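Long-range contacts in beta-lactamase (PDB 6N1N), which probably hydrolyses beta-lactam antibiotics to substituted beta-amino acids as a class D serine beta-lactamase: residues A[11-16]-A[36-41]; A[23-28]-A[216-221]. All coordinates share one frame; numbering follows the deposited sequence.

In the fold
Interactions 1 and 2 lie side by side, their centres about 8 Å apart, on the same side of the chain's centre. Their segments alternate along the sequence: 11-16, 23-28, 36-41, then, after a long excursion that includes most of the helices, 216-221. Strand 22-29 joins them, with strand 34-37 on one flank and strand 212-222 on the other. Direct contacts confirm the link: Ile36 N lies 2.8 Å from Ile27 O, a probable hydrogen bond, and Phe16 CZ packs 3.4 Å from Ser24 C. The hairpin 22-29/34-37 thus pairs with strand 212-222 in the central sheet of the transpeptidase-like fold, and helix 11-18 packs on it.

Interaction 1 (A[11-16]-A[36-41]); sequences NLQKIF and IYSNEE
Leu12 CB packs 3.9 Å from Ser38 CB, bringing helix 11-18 against the turn that follows strand 34-37. Gln13 and Ser38 make the nearest backbone approach, CA to CA 5.3 Å. Leu12 CG stands anti to its own carbonyl carbon (chi1 -67°), and beyond it CD1 reaches Ile36 CG2 at 3.9 Å; the two side chains cross at about a right angle. Phe16 approaches Ser38 more loosely, its CE2 lying 4.3 Å from OG, oblique to the ring.

The polar part of the contact runs through water. Gln13 OE1 and Ser38 O are both acceptors, 3.4 Å apart, so they cannot bond directly. One water donates to OE1 of Gln13 and accepts from Ser38 OG at short range. A second donates to Gln13 OE1 (2.7 Å) and to Ser38 O (2.8 Å), and accepts a bond from Asn39 ND2; Asn39 OD1 in turn accepts from Asp42 N, so that amide is held at both ends. Gln13 OE1 is thus gripped by two water bonds. Gln13 CG lies beside the carbonyl carbon (chi1 -178°), and the bend at chi2 (65°) turns CD, with the amide it carries, from the chain's line; a bond from NE2 to Asp17 OD1, one helical turn on, helps to hold the amide's rotation.

Ser38 OG also accepts from Val25 N, tying the turn to strand 22-29. Leu12 and Phe16 both rest on Val25 of that strand, while Leu12 and Ile15 pack against helix 228-245, so the N-terminal helix lies against both the sheet and the C-terminal helix.

Interaction 2 (A[23-28]-A[216-221]); sequences GSVTIY and FAVRII
Two neighbouring antiparallel strands of the central sheet, 22-29 and 212-222, meet here, their short axes 4.8 Å apart and inclined at 178°. Ser24 with Arg219 and Thr26 with Ala217 are the hydrogen-bonded pairs, each with two backbone bonds. Arg219 N-H points almost straight at Ser24 O (2.9 Å, 170°), whereas Ser24 N, the donor back to Arg219 O, is tilted 31° from that carbonyl's plane. Gly23 CA makes a CA-H...O contact with Arg219 O at 3.1 Å. A CB there would clash with Arg219 O (1.9 Å) and, at these backbone angles, jam against the preceding carbonyl O.

In this mixed sheet of the transpeptidase-like fold, Gly23-Ile220, Val25-Val218 and Ile27-Phe216 are the non-hydrogen-bonded pairs. The last two share a face: Val25 CG2 meets Val218 CG2 at 3.7 Å and Ile27 CG1 meets Phe216 CB at 4.0 Å. Helix 228-245 packs on Ile27, Phe216 and Val218, and helix 11-18 on Val25. The opposite face is partly polar: a water donates to Ser24 OG (2.8 Å) and Ala217 O and also bonds Thr26 OG1. Ser24 OG also bonds Asp42, Thr26 OG1 bonds Ser43 and Arg219 NH2 bonds Ile45 O, while Pro147 packs on Ala217 and Arg219.

Interaction 1 (A[11-16]-A[36-41])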
ATOM      1  N   ASN A  11       6.536   1.842 -23.347  1.00 30.45           N
ATOM      2  CA  ASN A  11       6.590   3.207 -22.853  1.00 35.48           C
ATOM      3  C   ASN A  11       6.602   3.234 -21.337  1.00 27.76           C
ATOM      4  O   ASN A  11       7.124   4.184 -20.741  1.00 28.06           O
ATOM      5  CB  ASN A  11       5.414   4.026 -23.374  1.00 44.16           C
ATOM      6  CG  ASN A  11       5.515   4.306 -24.852  1.00 57.05           C
ATOM      7  OD1 ASN A  11       6.236   3.622 -25.581  1.00 63.32           O
ATOM      8  ND2 ASN A  11       4.793   5.317 -25.307  1.00 66.82           N
ATOM      9  N   LEU A  12       6.043   2.204 -20.690  1.00 19.36           N
ATOM     10  CA  LEU A  12       6.089   2.194 -19.235  1.00 15.49           C
ATOM     11  C   LEU A  12       7.504   1.923 -18.742  1.00 19.08           C
ATOM     12  O   LEU A  12       7.972   2.571 -17.794  1.00 16.06           O
ATOM     13  CB  LEU A  12       5.114   1.174 -18.669  1.00 19.30           C
ATOM     14  CG  LEU A  12       3.618   1.474 -18.893  1.00 19.79           C
ATOM     15  CD1 LEU A  12       2.789   0.483 -18.132  1.00 18.57           C
ATOM     16  CD2 LEU A  12       3.261   2.906 -18.493  1.00 25.55           C
ATOM     17  N   GLN A  13       8.191   0.952 -19.341  1.00 18.24           N
ATOM     18  CA  GLN A  13       9.575   0.707 -18.952  1.00 19.82           C
ATOM     19  C   GLN A  13      10.448   1.932 -19.166  1.00 17.76           C
ATOM     20  O   GLN A  13      11.403   2.156 -18.413  1.00 18.82           O
ATOM     21  CB  GLN A  13      10.154  -0.469 -19.729  1.00 21.90           C
ATOM     22  CG  GLN A  13      11.584  -0.795 -19.308  1.00 17.08           C
ATOM     23  CD  GLN A  13      11.651  -1.276 -17.881  1.00 16.33           C
ATOM     24  OE1 GLN A  13      10.823  -2.076 -17.453  1.00 19.70           O
ATOM     25  NE2 GLN A  13      12.632  -0.787 -17.129  1.00 24.58           N
ATOM     26  N   LYS A  14      10.159   2.725 -20.195  1.00 22.88           N
ATOM     27  CA  LYS A  14      10.938   3.929 -20.453  1.00 23.26           C
ATOM     28  C   LYS A  14      10.938   4.883 -19.261  1.00 24.80           C
ATOM     29  O   LYS A  14      11.931   5.583 -19.044  1.00 21.59           O
ATOM     30  CB  LYS A  14      10.391   4.617 -21.708  1.00 33.07           C
ATOM     31  CG  LYS A  14      10.956   6.004 -22.002  1.00 52.63           C
ATOM     32  CD  LYS A  14      10.049   6.789 -22.967  1.00 71.90           C
ATOM     33  CE  LYS A  14       8.681   7.122 -22.340  1.00 76.91           C
ATOM     34  NZ  LYS A  14       7.741   7.802 -23.285  1.00 75.31           N
ATOM     35  N   ILE A  15       9.850   4.945 -18.487  1.00 18.61           N
ATOM     36  CA  ILE A  15       9.831   5.862 -17.353  1.00 18.21           C
ATOM     37  C   ILE A  15      10.844   5.419 -16.315  1.00 17.14           C
ATOM     38  O   ILE A  15      11.518   6.242 -15.677  1.00 18.72           O
ATOM     39  CB  ILE A  15       8.421   5.953 -16.731  1.00 23.89           C
ATOM     40  CG1 ILE A  15       7.392   6.420 -17.759  1.00 24.75           C
ATOM     41  CG2 ILE A  15       8.452   6.889 -15.514  1.00 26.21           C
ATOM     42  CD1 ILE A  15       5.949   6.134 -17.335  1.00 34.73           C
ATOM     43  N   PHE A  16      10.986   4.112 -16.138  1.00 14.28           N
ATOM     44  CA  PHE A  16      11.982   3.604 -15.207  1.00 17.55           C
ATOM     45  C   PHE A  16      13.382   3.887 -15.719  1.00 20.67           C
ATOM     46  O   PHE A  16      14.234   4.402 -14.985  1.00 19.58           O
ATOM     47  CB  PHE A  16      11.726   2.114 -14.967  1.00 12.24           C
ATOM     48  CG  PHE A  16      10.548   1.872 -14.068  1.00 18.08           C
ATOM     49  CD1 PHE A  16      10.726   1.483 -12.741  1.00 19.61           C
ATOM     50  CD2 PHE A  16       9.271   2.096 -14.525  1.00 15.42           C
ATOM     51  CE1 PHE A  16       9.645   1.294 -11.915  1.00 15.77           C
ATOM     52  CE2 PHE A  16       8.165   1.929 -13.700  1.00 18.56           C
ATOM     53  CZ  PHE A  16       8.337   1.528 -12.406  1.00 13.81           C
ATOM     54  N   ILE A  36      -1.637  -5.242 -16.819  1.00 10.14           N
ATOM     55  CA  ILE A  36      -0.654  -4.420 -17.518  1.00 10.47           C
ATOM     56  C   ILE A  36       0.648  -4.453 -16.725  1.00 11.47           C
ATOM     57  O   ILE A  36       0.671  -4.033 -15.555  1.00 11.41           O
ATOM     58  CB  ILE A  36      -1.136  -2.971 -17.655  1.00 13.14           C
ATOM     59  CG1 ILE A  36      -2.480  -2.902 -18.370  1.00 17.14           C
ATOM     60  CG2 ILE A  36      -0.134  -2.140 -18.413  1.00 17.10           C
ATOM     61  CD1 ILE A  36      -3.278  -1.683 -17.987  1.00 20.80           C
ATOM     62  N   TYR A  37       1.732  -4.894 -17.370  1.00 10.69           N
ATOM     63  CA  TYR A  37       3.028  -4.997 -16.721  1.00 10.66           C
ATOM     64  C   TYR A  37       4.086  -4.167 -17.434  1.00 13.83           C
ATOM     65  O   TYR A  37       4.206  -4.233 -18.658  1.00 15.76           O
ATOM     66  CB  TYR A  37       3.554  -6.423 -16.693  1.00 11.87           C
ATOM     67  CG  TYR A  37       2.669  -7.458 -16.065  1.00 11.20           C
ATOM     68  CD1 TYR A  37       2.635  -7.604 -14.694  1.00 12.07           C
ATOM     69  CD2 TYR A  37       1.923  -8.340 -16.852  1.00 12.43           C
ATOM     70  CE1 TYR A  37       1.853  -8.577 -14.109  1.00 16.11           C
ATOM     71  CE2 TYR A  37       1.134  -9.317 -16.272  1.00 11.51           C
ATOM     72  CZ  TYR A  37       1.110  -9.421 -14.899  1.00 11.33           C
ATOM     73  OH  TYR A  37       0.357 -10.404 -14.307  1.00 17.82           O
ATOM     74  N   SER A  38       4.898  -3.422 -16.672  1.00 10.38           N
ATOM     75  CA  SER A  38       6.147  -2.935 -17.260  1.00 11.67           C
ATOM     76  C   SER A  38       7.204  -4.029 -17.249  1.00 13.71           C
ATOM     77  O   SER A  38       8.090  -4.056 -18.111  1.00 16.08           O
ATOM     78  CB  SER A  38       6.660  -1.689 -16.533  1.00 16.24           C
ATOM     79  OG  SER A  38       7.042  -1.932 -15.182  1.00 12.85           O
ATOM     80  N   ASN A  39       7.109  -4.957 -16.292  1.00 14.00           N
ATOM     81  CA  ASN A  39       8.037  -6.081 -16.229  1.00 15.19           C
ATOM     82  C   ASN A  39       7.333  -7.198 -15.461  1.00 15.32           C
ATOM     83  O   ASN A  39       7.297  -7.182 -14.223  1.00 15.80           O
ATOM     84  CB  ASN A  39       9.343  -5.706 -15.567  1.00 18.42           C
ATOM     85  CG  ASN A  39      10.346  -6.843 -15.627  1.00 24.27           C
ATOM     86  OD1 ASN A  39      10.255  -7.798 -14.862  1.00 22.40           O
ATOM     87  ND2 ASN A  39      11.286  -6.752 -16.553  1.00 25.30           N
ATOM     88  N   GLU A  40       6.761  -8.145 -16.202  1.00 16.64           N
ATOM     89  CA  GLU A  40       5.936  -9.157 -15.562  1.00 12.77           C
ATOM     90  C   GLU A  40       6.705  -9.995 -14.541  1.00 14.44           C
ATOM     91  O   GLU A  40       6.136 -10.389 -13.516  1.00 15.36           O
ATOM     92  CB  GLU A  40       5.302 -10.057 -16.632  1.00 15.79           C
ATOM     93  CG  GLU A  40       4.520 -11.199 -16.035  1.00 27.74           C
ATOM     94  CD  GLU A  40       3.655 -11.902 -17.052  1.00 34.85           C
ATOM     95  OE1 GLU A  40       3.786 -11.587 -18.255  1.00 20.72           O
ATOM     96  OE2 GLU A  40       2.848 -12.761 -16.635  1.00 34.52           O
ATOM     97  N   GLU A  41       7.993 -10.277 -14.776  1.00 19.62           N
ATOM     98  CA  GLU A  41       8.687 -11.131 -13.817  1.00 23.95           C
ATOM     99  C   GLU A  41       8.914 -10.412 -12.488  1.00 21.02           C
ATOM    100  O   GLU A  41       8.870 -11.056 -11.434  1.00 17.80           O
ATOM    101  CB  GLU A  41      10.003 -11.633 -14.412  1.00 36.85           C
ATOM    102  CG  GLU A  41       9.819 -12.486 -15.689  1.00 60.40           C
ATOM    103  CD  GLU A  41       8.663 -13.497 -15.608  1.00 77.36           C
ATOM    104  OE1 GLU A  41       8.457 -14.108 -14.537  1.00 80.90           O
ATOM    105  OE2 GLU A  41       7.954 -13.676 -16.625  1.00 81.77           O
TER
HETATM  106  O   HOH W   1       9.660  -2.261 -15.263  1.00 14.74           O
HETATM  107  O   HOH W   2      10.805  -4.542 -18.654  1.00 25.92           O

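Interaction 2 (A[23-28]-A[216-221])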
ATOM      1  N   GLY A  23      12.720  -2.070 -10.834  1.00 15.78           N
ATOM      2  CA  GLY A  23      11.380  -2.272 -10.322  1.00 18.21           C
ATOM      3  C   GLY A  23      10.385  -2.165 -11.458  1.00 17.21           C
ATOM      4  O   GLY A  23      10.745  -2.253 -12.638  1.00 14.66           O
ATOM      5  N   SER A  24       9.130  -1.930 -11.098  1.00 11.77           N
ATOM      6  CA  SER A  24       8.091  -2.031 -12.110  1.00 13.80           C
ATOM      7  C   SER A  24       6.818  -1.364 -11.641  1.00 11.47           C
ATOM      8  O   SER A  24       6.624  -1.058 -10.452  1.00  8.81           O
ATOM      9  CB  SER A  24       7.810  -3.490 -12.444  1.00 12.94           C
ATOM     10  OG  SER A  24       7.380  -4.174 -11.291  1.00 15.49           O
ATOM     11  N   VAL A  25       5.918  -1.181 -12.615  1.00 12.11           N
ATOM     12  CA  VAL A  25       4.540  -0.788 -12.394  1.00 11.23           C
ATOM     13  C   VAL A  25       3.658  -1.912 -12.916  1.00 11.73           C
ATOM     14  O   VAL A  25       3.888  -2.425 -14.015  1.00 10.43           O
ATOM     15  CB  VAL A  25       4.206   0.535 -13.095  1.00 12.40           C
ATOM     16  CG1 VAL A  25       4.556   0.475 -14.545  1.00 14.69           C
ATOM     17  CG2 VAL A  25       2.722   0.870 -12.940  1.00 17.38           C
ATOM     18  N   THR A  26       2.701  -2.318 -12.099  1.00  7.47           N
ATOM     19  CA  THR A  26       1.704  -3.330 -12.430  1.00  8.62           C
ATOM     20  C   THR A  26       0.334  -2.712 -12.200  1.00  8.58           C
ATOM     21  O   THR A  26       0.088  -2.119 -11.149  1.00  7.78           O
ATOM     22  CB  THR A  26       1.887  -4.589 -11.549  1.00  9.47           C
ATOM     23  OG1 THR A  26       3.219  -5.082 -11.712  1.00 12.70           O
ATOM     24  CG2 THR A  26       0.890  -5.684 -11.910  1.00  9.89           C
ATOM     25  N   ILE A  27      -0.574  -2.870 -13.177  1.00  9.44           N
ATOM     26  CA  ILE A  27      -1.916  -2.332 -13.103  1.00 11.02           C
ATOM     27  C   ILE A  27      -2.894  -3.417 -13.528  1.00 12.42           C
ATOM     28  O   ILE A  27      -2.609  -4.207 -14.434  1.00 12.00           O
ATOM     29  CB  ILE A  27      -2.035  -1.075 -13.988  1.00  9.81           C
ATOM     30  CG1 ILE A  27      -1.200   0.073 -13.417  1.00 12.81           C
ATOM     31  CG2 ILE A  27      -3.492  -0.627 -14.128  1.00 11.91           C
ATOM     32  CD1 ILE A  27      -0.926   1.166 -14.409  1.00 12.70           C
ATOM     33  N   TYR A  28      -4.041  -3.466 -12.854  1.00 10.15           N
ATOM     34  CA  TYR A  28      -5.140  -4.351 -13.229  1.00 10.05           C
ATOM     35  C   TYR A  28      -6.371  -3.512 -13.527  1.00  8.54           C
ATOM     36  O   TYR A  28      -6.873  -2.799 -12.652  1.00  9.20           O
ATOM     37  CB  TYR A  28      -5.440  -5.354 -12.127  1.00  9.38           C
ATOM     38  CG  TYR A  28      -6.557  -6.327 -12.471  1.00  9.35           C
ATOM     39  CD1 TYR A  28      -6.353  -7.336 -13.386  1.00 14.32           C
ATOM     40  CD2 TYR A  28      -7.783  -6.227 -11.864  1.00  8.95           C
ATOM     41  CE1 TYR A  28      -7.362  -8.228 -13.698  1.00 11.45           C
ATOM     42  CE2 TYR A  28      -8.799  -7.119 -12.148  1.00  8.94           C
ATOM     43  CZ  TYR A  28      -8.588  -8.120 -13.065  1.00  9.88           C
ATOM     44  OH  TYR A  28      -9.590  -9.021 -13.377  1.00 12.34           O
ATOM     45  N   PHE A 216      -3.328  -0.821  -8.727  1.00 10.39           N
ATOM     46  CA  PHE A 216      -1.940  -0.597  -9.106  1.00 11.56           C
ATOM     47  C   PHE A 216      -0.969  -0.928  -7.985  1.00  9.24           C
ATOM     48  O   PHE A 216      -1.279  -0.821  -6.805  1.00  8.78           O
ATOM     49  CB  PHE A 216      -1.698   0.863  -9.570  1.00 10.20           C
ATOM     50  CG  PHE A 216      -1.945   1.900  -8.515  1.00  9.18           C
ATOM     51  CD1 PHE A 216      -0.935   2.344  -7.684  1.00  9.41           C
ATOM     52  CD2 PHE A 216      -3.197   2.434  -8.356  1.00  9.40           C
ATOM     53  CE1 PHE A 216      -1.181   3.298  -6.706  1.00 10.70           C
ATOM     54  CE2 PHE A 216      -3.447   3.387  -7.396  1.00 11.28           C
ATOM     55  CZ  PHE A 216      -2.429   3.809  -6.559  1.00  8.53           C
ATOM     56  N   ALA A 217       0.219  -1.344  -8.383  1.00  8.13           N
ATOM     57  CA  ALA A 217       1.313  -1.527  -7.443  1.00  7.51           C
ATOM     58  C   ALA A 217       2.578  -1.104  -8.172  1.00  7.71           C
ATOM     59  O   ALA A 217       3.007  -1.758  -9.118  1.00  9.21           O
ATOM     60  CB  ALA A 217       1.414  -2.973  -6.945  1.00  7.74           C
ATOM     61  N   VAL A 218       3.104   0.037  -7.769  1.00  9.01           N
ATOM     62  CA  VAL A 218       4.360   0.562  -8.264  1.00 10.29           C
ATOM     63  C   VAL A 218       5.410   0.225  -7.223  1.00  8.32           C
ATOM     64  O   VAL A 218       5.192   0.412  -6.019  1.00 11.91           O
ATOM     65  CB  VAL A 218       4.266   2.083  -8.483  1.00 11.06           C
ATOM     66  CG1 VAL A 218       5.657   2.689  -8.669  1.00 16.03           C
ATOM     67  CG2 VAL A 218       3.392   2.401  -9.647  1.00 15.70           C
ATOM     68  N   ARG A 219       6.531  -0.318  -7.661  1.00 11.08           N
ATOM     69  CA  ARG A 219       7.589  -0.638  -6.718  1.00 11.67           C
ATOM     70  C   ARG A 219       8.920  -0.327  -7.372  1.00 13.81           C
ATOM     71  O   ARG A 219       9.376  -1.046  -8.276  1.00 14.62           O
ATOM     72  CB  ARG A 219       7.527  -2.080  -6.245  1.00  9.42           C
ATOM     73  CG  ARG A 219       8.481  -2.303  -5.100  1.00 17.19           C
ATOM     74  CD  ARG A 219       8.462  -3.713  -4.589  1.00 16.62           C
ATOM     75  NE  ARG A 219       8.808  -4.707  -5.601  1.00 13.03           N
ATOM     76  CZ  ARG A 219       8.582  -6.013  -5.466  1.00 18.87           C
ATOM     77  NH1 ARG A 219       8.003  -6.512  -4.358  1.00 14.60           N
ATOM     78  NH2 ARG A 219       8.925  -6.823  -6.455  1.00 17.63           N
ATOM     79  N   ILE A 220       9.545   0.713  -6.867  1.00 14.70           N
ATOM     80  CA  ILE A 220      10.808   1.217  -7.360  1.00  9.93           C
ATOM     81  C   ILE A 220      11.925   0.547  -6.591  1.00 11.57           C
ATOM     82  O   ILE A 220      11.864   0.436  -5.356  1.00 13.95           O
ATOM     83  CB  ILE A 220      10.871   2.744  -7.181  1.00 11.38           C
ATOM     84  CG1 ILE A 220       9.787   3.390  -8.051  1.00 14.07           C
ATOM     85  CG2 ILE A 220      12.265   3.293  -7.476  1.00 18.59           C
ATOM     86  CD1 ILE A 220       9.523   4.824  -7.692  1.00 19.52           C
ATOM     87  N   ILE A 221      12.938   0.093  -7.319  1.00 13.49           N
ATOM     88  CA  ILE A 221      14.169  -0.406  -6.733  1.00 13.38           C
ATOM     89  C   ILE A 221      15.249   0.610  -7.059  1.00 17.71           C
ATOM     90  O   ILE A 221      15.426   0.981  -8.221  1.00 16.44           O
ATOM     91  CB  ILE A 221      14.551  -1.794  -7.272  1.00 14.62           C
ATOM     92  CG1 ILE A 221      13.398  -2.777  -7.107  1.00 20.74           C
ATOM     93  CG2 ILE A 221      15.834  -2.283  -6.596  1.00 19.35           C
ATOM     94  CD1 ILE A 221      12.970  -2.994  -5.673  1.00 23.12           C
TER
HETATM   95  O   HOH W   3       4.868  -3.813 -10.015  1.00 11.19           O